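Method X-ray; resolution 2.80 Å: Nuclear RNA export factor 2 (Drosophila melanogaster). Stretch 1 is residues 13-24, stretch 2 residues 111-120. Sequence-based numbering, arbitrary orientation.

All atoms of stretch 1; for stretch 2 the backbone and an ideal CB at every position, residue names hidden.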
# COMPACT_ATOMS: atom_id res chain seq x y z
N GLU A 13 -3.47 -10.49 -16.92
CA GLU A 13 -4.68 -11.23 -16.48
C GLU A 13 -4.53 -11.67 -15.01
O GLU A 13 -5.47 -12.30 -14.52
CB GLU A 13 -5.09 -12.34 -17.46
CG GLU A 13 -4.03 -13.36 -17.81
CD GLU A 13 -4.61 -14.57 -18.54
OE1 GLU A 13 -5.74 -14.45 -19.09
OE2 GLU A 13 -3.96 -15.63 -18.54
N LEU A 14 -3.44 -11.28 -14.32
CA LEU A 14 -3.27 -11.44 -12.84
C LEU A 14 -4.01 -10.32 -12.10
O LEU A 14 -4.30 -10.49 -10.90
CB LEU A 14 -1.78 -11.42 -12.46
CG LEU A 14 -1.45 -10.82 -11.09
CD1 LEU A 14 -0.37 -11.62 -10.38
CD2 LEU A 14 -1.06 -9.34 -11.21
N VAL A 15 -4.29 -9.19 -12.74
CA VAL A 15 -5.11 -8.15 -12.06
C VAL A 15 -6.46 -8.79 -11.78
O VAL A 15 -6.78 -8.98 -10.61
CB VAL A 15 -5.23 -6.83 -12.86
CG1 VAL A 15 -6.07 -5.79 -12.12
CG2 VAL A 15 -3.85 -6.27 -13.20
N GLY A 16 -7.19 -9.19 -12.81
CA GLY A 16 -8.54 -9.76 -12.64
C GLY A 16 -8.53 -11.04 -11.84
O GLY A 16 -9.43 -11.24 -11.02
N ALA A 17 -7.55 -11.91 -12.06
CA ALA A 17 -7.49 -13.25 -11.43
C ALA A 17 -7.33 -13.09 -9.92
O ALA A 17 -8.22 -13.55 -9.19
CB ALA A 17 -6.38 -14.08 -12.03
N PHE A 18 -6.24 -12.47 -9.46
CA PHE A 18 -5.93 -12.39 -8.01
C PHE A 18 -6.79 -11.30 -7.35
O PHE A 18 -7.51 -11.61 -6.41
CB PHE A 18 -4.44 -12.12 -7.77
CG PHE A 18 -4.15 -11.60 -6.39
CD1 PHE A 18 -4.50 -12.35 -5.28
CD2 PHE A 18 -3.58 -10.35 -6.19
CE1 PHE A 18 -4.26 -11.89 -4.00
CE2 PHE A 18 -3.35 -9.87 -4.91
CZ PHE A 18 -3.69 -10.65 -3.82
N LEU A 19 -6.66 -10.06 -7.81
CA LEU A 19 -7.17 -8.85 -7.12
C LEU A 19 -8.69 -8.94 -7.05
O LEU A 19 -9.26 -8.86 -5.95
CB LEU A 19 -6.71 -7.60 -7.88
CG LEU A 19 -6.72 -6.28 -7.12
CD1 LEU A 19 -6.04 -6.40 -5.77
CD2 LEU A 19 -6.05 -5.20 -7.96
N GLU A 20 -9.32 -9.20 -8.19
CA GLU A 20 -10.79 -9.19 -8.32
C GLU A 20 -11.40 -10.48 -7.74
O GLU A 20 -12.60 -10.45 -7.49
CB GLU A 20 -11.19 -8.92 -9.77
CG GLU A 20 -10.79 -7.53 -10.25
CD GLU A 20 -11.01 -7.21 -11.72
OE1 GLU A 20 -10.39 -6.23 -12.20
OE2 GLU A 20 -11.79 -7.93 -12.38
N ASN A 21 -10.65 -11.54 -7.50
CA ASN A 21 -11.19 -12.72 -6.77
C ASN A 21 -11.01 -12.50 -5.26
O ASN A 21 -11.99 -12.66 -4.50
CB ASN A 21 -10.56 -14.05 -7.22
CG ASN A 21 -11.14 -14.55 -8.52
OD1 ASN A 21 -12.31 -14.33 -8.82
ND2 ASN A 21 -10.32 -15.20 -9.33
N TYR A 22 -9.80 -12.15 -4.84
CA TYR A 22 -9.45 -11.82 -3.44
C TYR A 22 -10.39 -10.75 -2.86
O TYR A 22 -10.86 -10.92 -1.75
CB TYR A 22 -8.02 -11.28 -3.34
CG TYR A 22 -7.70 -10.87 -1.93
CD1 TYR A 22 -8.18 -9.68 -1.42
CD2 TYR A 22 -7.07 -11.75 -1.07
CE1 TYR A 22 -7.98 -9.33 -0.10
CE2 TYR A 22 -6.85 -11.42 0.25
CZ TYR A 22 -7.30 -10.20 0.75
OH TYR A 22 -7.09 -9.82 2.05
N LEU A 23 -10.60 -9.63 -3.56
CA LEU A 23 -11.52 -8.54 -3.13
C LEU A 23 -12.94 -9.09 -2.99
O LEU A 23 -13.56 -8.85 -1.94
CB LEU A 23 -11.47 -7.39 -4.15
CG LEU A 23 -10.57 -6.22 -3.78
CD1 LEU A 23 -9.38 -6.65 -2.95
CD2 LEU A 23 -10.08 -5.50 -5.01
N ARG A 24 -13.44 -9.81 -3.99
CA ARG A 24 -14.82 -10.36 -3.92
C ARG A 24 -14.95 -11.27 -2.69
O ARG A 24 -16.03 -11.28 -2.11
CB ARG A 24 -15.19 -11.10 -5.20
CG ARG A 24 -15.84 -10.21 -6.24
CD ARG A 24 -15.83 -10.86 -7.61
NE ARG A 24 -16.19 -9.97 -8.73
CZ ARG A 24 -15.44 -9.73 -9.81
NH1 ARG A 24 -14.25 -10.29 -9.96
NH2 ARG A 24 -15.89 -8.93 -10.76
N UNK A 111 -14.48 1.46 -9.95
CA UNK A 111 -13.78 2.64 -9.38
C UNK A 111 -12.29 2.35 -9.25
O UNK A 111 -11.54 3.29 -8.91
CB UNK A 111 -14.36 3.02 -8.02
N UNK A 112 -11.88 1.12 -9.53
CA UNK A 112 -10.56 0.61 -9.08
C UNK A 112 -9.47 1.07 -10.02
O UNK A 112 -9.59 0.81 -11.22
CB UNK A 112 -10.56 -0.92 -9.00
N UNK A 113 -8.40 1.63 -9.46
CA UNK A 113 -7.17 1.98 -10.20
C UNK A 113 -6.04 1.09 -9.69
O UNK A 113 -5.86 1.00 -8.47
CB UNK A 113 -6.82 3.46 -10.03
N UNK A 114 -5.34 0.48 -10.65
CA UNK A 114 -4.39 -0.64 -10.49
C UNK A 114 -2.98 -0.09 -10.72
O UNK A 114 -2.80 0.80 -11.56
CB UNK A 114 -4.70 -1.78 -11.46
N UNK A 115 -2.01 -0.59 -9.99
CA UNK A 115 -0.58 -0.33 -10.29
C UNK A 115 0.19 -1.62 -10.03
O UNK A 115 0.41 -1.93 -8.86
CB UNK A 115 -0.02 0.82 -9.45
N UNK A 116 0.55 -2.37 -11.07
CA UNK A 116 1.44 -3.55 -10.91
C UNK A 116 2.87 -3.04 -11.03
O UNK A 116 3.19 -2.46 -12.05
CB UNK A 116 1.15 -4.64 -11.95
N UNK A 117 3.69 -3.23 -10.01
CA UNK A 117 4.97 -2.49 -9.89
C UNK A 117 6.16 -3.43 -10.08
O UNK A 117 7.21 -2.92 -10.49
CB UNK A 117 5.07 -1.80 -8.53
N UNK A 118 6.02 -4.72 -9.76
CA UNK A 118 7.02 -5.78 -10.04
C UNK A 118 6.29 -7.02 -10.51
O UNK A 118 5.14 -7.22 -10.12
CB UNK A 118 7.87 -6.10 -8.81
N UNK A 119 6.94 -7.81 -11.34
CA UNK A 119 6.38 -9.10 -11.79
C UNK A 119 7.49 -9.96 -12.36
O UNK A 119 8.12 -9.53 -13.31
CB UNK A 119 5.28 -8.89 -12.83
N UNK A 120 7.68 -11.15 -11.79
CA UNK A 120 8.61 -12.17 -12.33
C UNK A 120 8.11 -13.57 -11.91
O UNK A 120 6.91 -13.73 -11.63
CB UNK A 120 10.04 -11.93 -11.83

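Residues 13-24 belong to a helix that extends beyond both ends of the stretch, with a wider pi-type turn at 15-19, and the strand of stretch 2, whose axis was taken over residues 113-119, crosses it within 10.2 Å at an angle of 107°. The helix offers this crossing strand an apolar strip made of Leu14, Val15, Leu19 and Leu23, so shape and apolar character, more than charge, should set the preferences along it.

At position 111 the ideal CB has nothing of the helix within 5.5 Å, and stretch 1 does not limit the choice. It is Ser111, whose OG is hydrogen-bonded elsewhere in the structure.

Position 112 directs its CA-to-CB bond toward the helix, yet the ideal CB also finds nothing within 5.5 Å. A long side chain is needed to close the gap, and since Leu23 turns its CD2 methyl to this side, a leucine, isoleucine or methionine would serve well. The residue is Leu112; with chi1 m and chi2 t it extends far enough for CD1 to lie 4.1 Å from Leu23 CD2, an apolar contact.

Position 113 lies out of reach on a strand-like backbone (phi/psi -114/130), and the helix sets no demand. Gln113 occupies it.

Position 114 is the tightest. Its CA is 7.7 Å from the CA of Val15, the closest CA pair between the two stretches, and the ideal CB points toward the helix, 4.3 Å from Val15 CG1 and 5.1 Å from Leu19 CD2. Little depth remains, so a small or beta-branched residue such as alanine, serine, valine or threonine would suit; the visible side chains beside it offer methyl groups and no polar partner. The deposited Thr114 places OG1 3.5 Å from Val15 CG1 and 3.7 Å from Leu19 CD2. These are packing contacts, and the hydroxyl makes no hydrogen bond to the helix.

Position 115 turns its CA-to-CB bond away, consistent with alternation between 114 and 116, and stretch 1 does not constrain the choice. Asp115 has both carboxylate oxygens hydrogen-bonded elsewhere in the structure.

Position 116 faces the helix again, with more room than 114: the ideal CB is 5.3 Å from Leu14 CD2 and 5.4 Å from Val15 CG2. A medium-sized apolar residue, valine, isoleucine or leucine, could fill the space. Val116, with chi1 t, sends CG2 to 3.9 Å from Val15 CG2 and 4.4 Å from Leu14 CD2, so one methyl touches both helix residues.

Positions 117, where the backbone departs from extended geometry (phi/psi -111/-28), and 118 are beyond the reach of the helix, so stretch 1 does not limit either choice; they are Met117 and His118.

At position 119 the CA-to-CB bond points toward the helix, but the ideal CB has no neighbour there within 5.5 Å. Only a long side chain could reach Leu14, and an aromatic or a methionine would be reasonable. Tyr119, chi1 t, brings CE1 to 4.5 Å from Leu14 CD1, which sits at the ring edge near its plane.

Position 120 is loop, distant from the helix and unconstrained by it; Asn120 ends the stretch.

Stretch 2 (111-120) SLQTDVMHYN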
# COMPACT_ATOMS: atom_id res chain seq x y z
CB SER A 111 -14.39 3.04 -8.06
OG SER A 111 -13.91 2.22 -6.99
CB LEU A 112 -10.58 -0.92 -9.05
CG LEU A 112 -11.48 -1.56 -8.00
CD1 LEU A 112 -11.29 -3.07 -8.05
CD2 LEU A 112 -11.22 -1.02 -6.60
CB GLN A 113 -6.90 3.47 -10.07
CG GLN A 113 -7.87 4.28 -10.91
CD GLN A 113 -7.71 5.77 -10.76
OE1 GLN A 113 -7.27 6.46 -11.68
NE2 GLN A 113 -8.08 6.26 -9.59
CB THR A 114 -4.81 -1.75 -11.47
OG1 THR A 114 -5.47 -2.67 -10.61
CG2 THR A 114 -3.70 -2.40 -12.27
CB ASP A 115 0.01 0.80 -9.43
CG ASP A 115 -0.61 2.16 -9.66
OD1 ASP A 115 -1.74 2.37 -9.16
OD2 ASP A 115 0.03 3.01 -10.34
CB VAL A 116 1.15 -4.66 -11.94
CG1 VAL A 116 2.06 -5.86 -11.68
CG2 VAL A 116 -0.31 -5.09 -11.94
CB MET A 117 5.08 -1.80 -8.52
CG MET A 117 3.88 -0.93 -8.19
SD MET A 117 3.75 0.65 -9.10
CE MET A 117 5.43 1.25 -9.03
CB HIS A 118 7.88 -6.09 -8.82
CG HIS A 118 8.57 -4.87 -8.32
ND1 HIS A 118 8.79 -4.64 -6.97
CD2 HIS A 118 9.03 -3.78 -8.97
CE1 HIS A 118 9.39 -3.48 -6.81
NE2 HIS A 118 9.55 -2.93 -8.03
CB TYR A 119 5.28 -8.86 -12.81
CG TYR A 119 4.68 -10.13 -13.34
CD1 TYR A 119 3.64 -10.76 -12.68
CD2 TYR A 119 5.14 -10.70 -14.51
CE1 TYR A 119 3.07 -11.92 -13.19
CE2 TYR A 119 4.59 -11.85 -15.03
CZ TYR A 119 3.55 -12.46 -14.37
OH TYR A 119 3.01 -13.60 -14.90
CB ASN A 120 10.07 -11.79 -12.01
CG ASN A 120 10.44 -11.66 -10.55
OD1 ASN A 120 10.02 -12.43 -9.70
ND2 ASN A 120 11.30 -10.70 -10.24
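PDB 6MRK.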